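PDB 3GUE: UTP-glucose-1-phosphate uridylyltransferase 2, which probably catalyses the reversible transfer of a uridylyl group from UTP to glucose 1-phosphate, giving UDP-glucose and diphosphate. Local coordinates for residues V79-G84 and V126-M131. Numbering follows the deposited sequence.
With UPG (uridine-5'-diphosphate-glucose), chain C.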
loop_
_atom_site.group_PDB
_atom_site.type_symbol
_atom_site.label_atom_id
_atom_site.label_comp_id
_atom_site.label_asym_id
_atom_site.label_seq_id
_atom_site.Cartn_x
_atom_site.Cartn_y
_atom_site.Cartn_z
ATOM N N VAL A 79 5.231 -15.713 -3.341
ATOM C CA VAL A 79 5.305 -14.276 -3.050
ATOM C C VAL A 79 4.485 -13.517 -4.069
ATOM O O VAL A 79 4.523 -13.815 -5.263
ATOM C CB VAL A 79 6.767 -13.753 -2.973
ATOM C CG1 VAL A 79 6.802 -12.220 -2.715
ATOM C CG2 VAL A 79 7.526 -14.478 -1.873
ATOM N N LEU A 80 3.707 -12.563 -3.564
ATOM C CA LEU A 80 3.002 -11.599 -4.403
ATOM C C LEU A 80 3.344 -10.199 -3.928
ATOM O O LEU A 80 3.258 -9.893 -2.723
ATOM C CB LEU A 80 1.481 -11.814 -4.335
ATOM C CG LEU A 80 0.478 -10.942 -5.120
ATOM C CD1 LEU A 80 0.751 -10.867 -6.568
ATOM C CD2 LEU A 80 -0.934 -11.468 -4.907
ATOM N N LYS A 81 3.750 -9.355 -4.870
ATOM C CA LYS A 81 3.929 -7.920 -4.585
ATOM C C LYS A 81 2.804 -7.164 -5.282
ATOM O O LYS A 81 2.594 -7.349 -6.489
ATOM C CB LYS A 81 5.312 -7.470 -5.101
ATOM C CG LYS A 81 6.394 -7.279 -4.010
ATOM C CD LYS A 81 6.141 -5.977 -3.227
ATOM C CE LYS A 81 7.402 -5.425 -2.544
ATOM N NZ LYS A 81 7.448 -5.765 -1.075
ATOM N N LEU A 82 2.049 -6.365 -4.525
ATOM C CA LEU A 82 0.983 -5.526 -5.078
ATOM C C LEU A 82 1.620 -4.429 -5.973
ATOM O O LEU A 82 2.614 -3.802 -5.598
ATOM C CB LEU A 82 0.143 -4.900 -3.956
ATOM C CG LEU A 82 -0.497 -5.856 -2.928
ATOM C CD1 LEU A 82 -1.264 -5.109 -1.812
ATOM C CD2 LEU A 82 -1.390 -6.946 -3.591
ATOM N N ASN A 83 1.022 -4.183 -7.133
ATOM C CA ASN A 83 1.608 -3.261 -8.123
ATOM C C ASN A 83 0.541 -2.595 -9.013
ATOM O O ASN A 83 0.830 -2.175 -10.133
ATOM C CB ASN A 83 2.633 -4.045 -8.967
ATOM C CG ASN A 83 3.528 -3.144 -9.808
ATOM O OD1 ASN A 83 4.086 -2.151 -9.321
ATOM N ND2 ASN A 83 3.624 -3.456 -11.079
ATOM N N GLY A 84 -0.687 -2.487 -8.489
ATOM C CA GLY A 84 -1.869 -2.147 -9.295
ATOM C C GLY A 84 -2.389 -0.738 -9.093
ATOM O O GLY A 84 -3.211 -0.273 -9.868
ATOM N N VAL A 126 11.386 -19.894 -5.307
ATOM C CA VAL A 126 10.074 -19.477 -4.772
ATOM C C VAL A 126 9.278 -18.715 -5.837
ATOM O O VAL A 126 9.809 -17.770 -6.443
ATOM C CB VAL A 126 10.233 -18.621 -3.465
ATOM C CG1 VAL A 126 11.011 -17.341 -3.756
ATOM C CG2 VAL A 126 8.873 -18.294 -2.809
ATOM N N PRO A 127 8.021 -19.134 -6.092
ATOM C CA PRO A 127 7.189 -18.434 -7.056
ATOM C C PRO A 127 6.968 -16.968 -6.692
ATOM O O PRO A 127 6.931 -16.594 -5.506
ATOM C CB PRO A 127 5.879 -19.249 -7.051
ATOM C CG PRO A 127 6.302 -20.594 -6.643
ATOM C CD PRO A 127 7.317 -20.315 -5.564
ATOM N N PHE A 128 6.894 -16.126 -7.723
ATOM C CA PHE A 128 6.772 -14.684 -7.552
ATOM C C PHE A 128 5.796 -14.104 -8.556
ATOM O O PHE A 128 5.845 -14.457 -9.735
ATOM C CB PHE A 128 8.123 -14.004 -7.756
ATOM C CG PHE A 128 8.076 -12.481 -7.673
ATOM C CD1 PHE A 128 7.962 -11.827 -6.439
ATOM C CD2 PHE A 128 8.186 -11.705 -8.829
ATOM C CE1 PHE A 128 7.930 -10.423 -6.369
ATOM C CE2 PHE A 128 8.174 -10.269 -8.762
ATOM C CZ PHE A 128 8.051 -9.646 -7.544
ATOM N N MET A 129 4.968 -13.172 -8.085
ATOM C CA MET A 129 3.902 -12.573 -8.882
ATOM C C MET A 129 3.810 -11.092 -8.538
ATOM O O MET A 129 4.206 -10.669 -7.457
ATOM C CB MET A 129 2.555 -13.260 -8.599
ATOM C CG MET A 129 2.384 -14.663 -9.203
ATOM S SD MET A 129 0.708 -15.365 -9.046
ATOM C CE MET A 129 0.641 -15.626 -7.291
ATOM N N LEU A 130 3.302 -10.322 -9.478
ATOM C CA LEU A 130 3.077 -8.903 -9.304
ATOM C C LEU A 130 1.628 -8.705 -9.753
ATOM O O LEU A 130 1.225 -9.120 -10.851
ATOM C CB LEU A 130 4.065 -8.099 -10.179
ATOM C CG LEU A 130 5.539 -7.894 -9.782
ATOM C CD1 LEU A 130 6.336 -7.662 -11.047
ATOM C CD2 LEU A 130 5.746 -6.686 -8.830
ATOM N N MET A 131 0.822 -8.139 -8.869
ATOM C CA MET A 131 -0.533 -7.811 -9.233
ATOM C C MET A 131 -0.540 -6.448 -9.902
ATOM O O MET A 131 -0.334 -5.402 -9.250
ATOM C CB MET A 131 -1.463 -7.830 -8.031
ATOM C CG MET A 131 -2.945 -7.703 -8.418
ATOM S SD MET A 131 -4.059 -8.036 -7.063
ATOM C CE MET A 131 -4.167 -6.420 -6.244
HETATM N N1 UPG C . -2.732 -1.401 -5.187
HETATM C C2 UPG C . -3.140 -2.411 -6.081
HETATM N N3 UPG C . -4.436 -2.347 -6.561
HETATM C C4 UPG C . -5.325 -1.360 -6.205
HETATM C C5 UPG C . -4.935 -0.364 -5.301
HETATM C C6 UPG C . -3.644 -0.375 -4.782
HETATM O O2 UPG C . -2.413 -3.330 -6.487
HETATM O O4 UPG C . -6.455 -1.396 -6.711
HETATM C C1C UPG C . -1.341 -1.424 -4.632
HETATM C C2C UPG C . -0.484 -0.155 -4.639
HETATM O O2C UPG C . 0.134 0.038 -5.919
HETATM C C3C UPG C . 0.554 -0.534 -3.585
HETATM C C4C UPG C . -0.282 -1.278 -2.557
HETATM O O4C UPG C . -1.479 -1.743 -3.236
HETATM O O3C UPG C . 1.480 -1.457 -4.157
HETATM C C5C UPG C . -0.736 -0.339 -1.392
HETATM O O5C UPG C . -1.648 0.651 -1.784
HETATM P PA UPG C . -1.542 2.155 -1.207
HETATM O O1A UPG C . -0.104 2.520 -1.355
HETATM O O2A UPG C . -2.573 3.032 -1.774
HETATM O O3A UPG C . -1.821 1.915 0.397
HETATM P PB UPG C . -3.256 1.940 1.165
HETATM O O1B UPG C . -4.167 1.022 0.461
HETATM O O2B UPG C . -3.690 3.343 1.451
HETATM O O3B UPG C . -2.775 1.369 2.586
HETATM C "C1'" UPG C . -2.276 -0.017 2.663
HETATM C "C2'" UPG C . -3.155 -0.801 3.628
HETATM C "C3'" UPG C . -3.120 -0.082 4.970
HETATM C "C4'" UPG C . -1.671 -0.052 5.482
HETATM C "C5'" UPG C . -0.749 0.639 4.445
HETATM C "C6'" UPG C . 0.699 0.399 4.781
HETATM O "O2'" UPG C . -4.514 -0.871 3.158
HETATM O "O3'" UPG C . -4.009 -0.728 5.866
HETATM O "O4'" UPG C . -1.593 0.628 6.725
HETATM O "O5'" UPG C . -0.909 0.096 3.106
HETATM O "O6'" UPG C . 1.509 1.332 4.063
#
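Strands 79-83 and 128-131 are parallel neighbours in the mixed sheet of the GT-A-type nucleotidyltransferase domain. Helix 107-122 lies in the connection between them, a beta-alpha-beta crossover, and packs on the face that carries Lys81 and Phe128. Val79, Lys81 and Asn83 of 79-83 carry the backbone bonds to 126-131. Val79 N donates to Pro127 O from above the carbonyl plane. Val79 O accepts from Met129 N at 2.9 Å, a bent bond of 131°. Lys81 N gives the straightest bond, to Met129 O at 2.9 Å and 170°. Lys81 O takes Met131 N at 3.1 Å. Leu80 and Leu82 turn their backbone bonds to strand 214-219, and Leu130 bonds to Ile158 and Leu160. Asn83 N makes a weak bond to Met131 O. The polar side-chain ends are satisfied outside the pair: Asn83 OD1 by Ser97 OG, Asn83 ND2 by Asn132 OD1 and Thr140 OG1, and Lys81 NZ by Ser218 OG and Asn222 O. On the other face Leu80 CD1 packs 3.6 Å from Met129 CB. CG of Met131 is anti to its backbone N, and the chain bends at chi3 (86°). Its CE thus lies beside Leu82 CD2 and near the uracil of UDP-glucose. There Gly84 N donates a weak hydrogen bond of 2.8 Å to UPG O2.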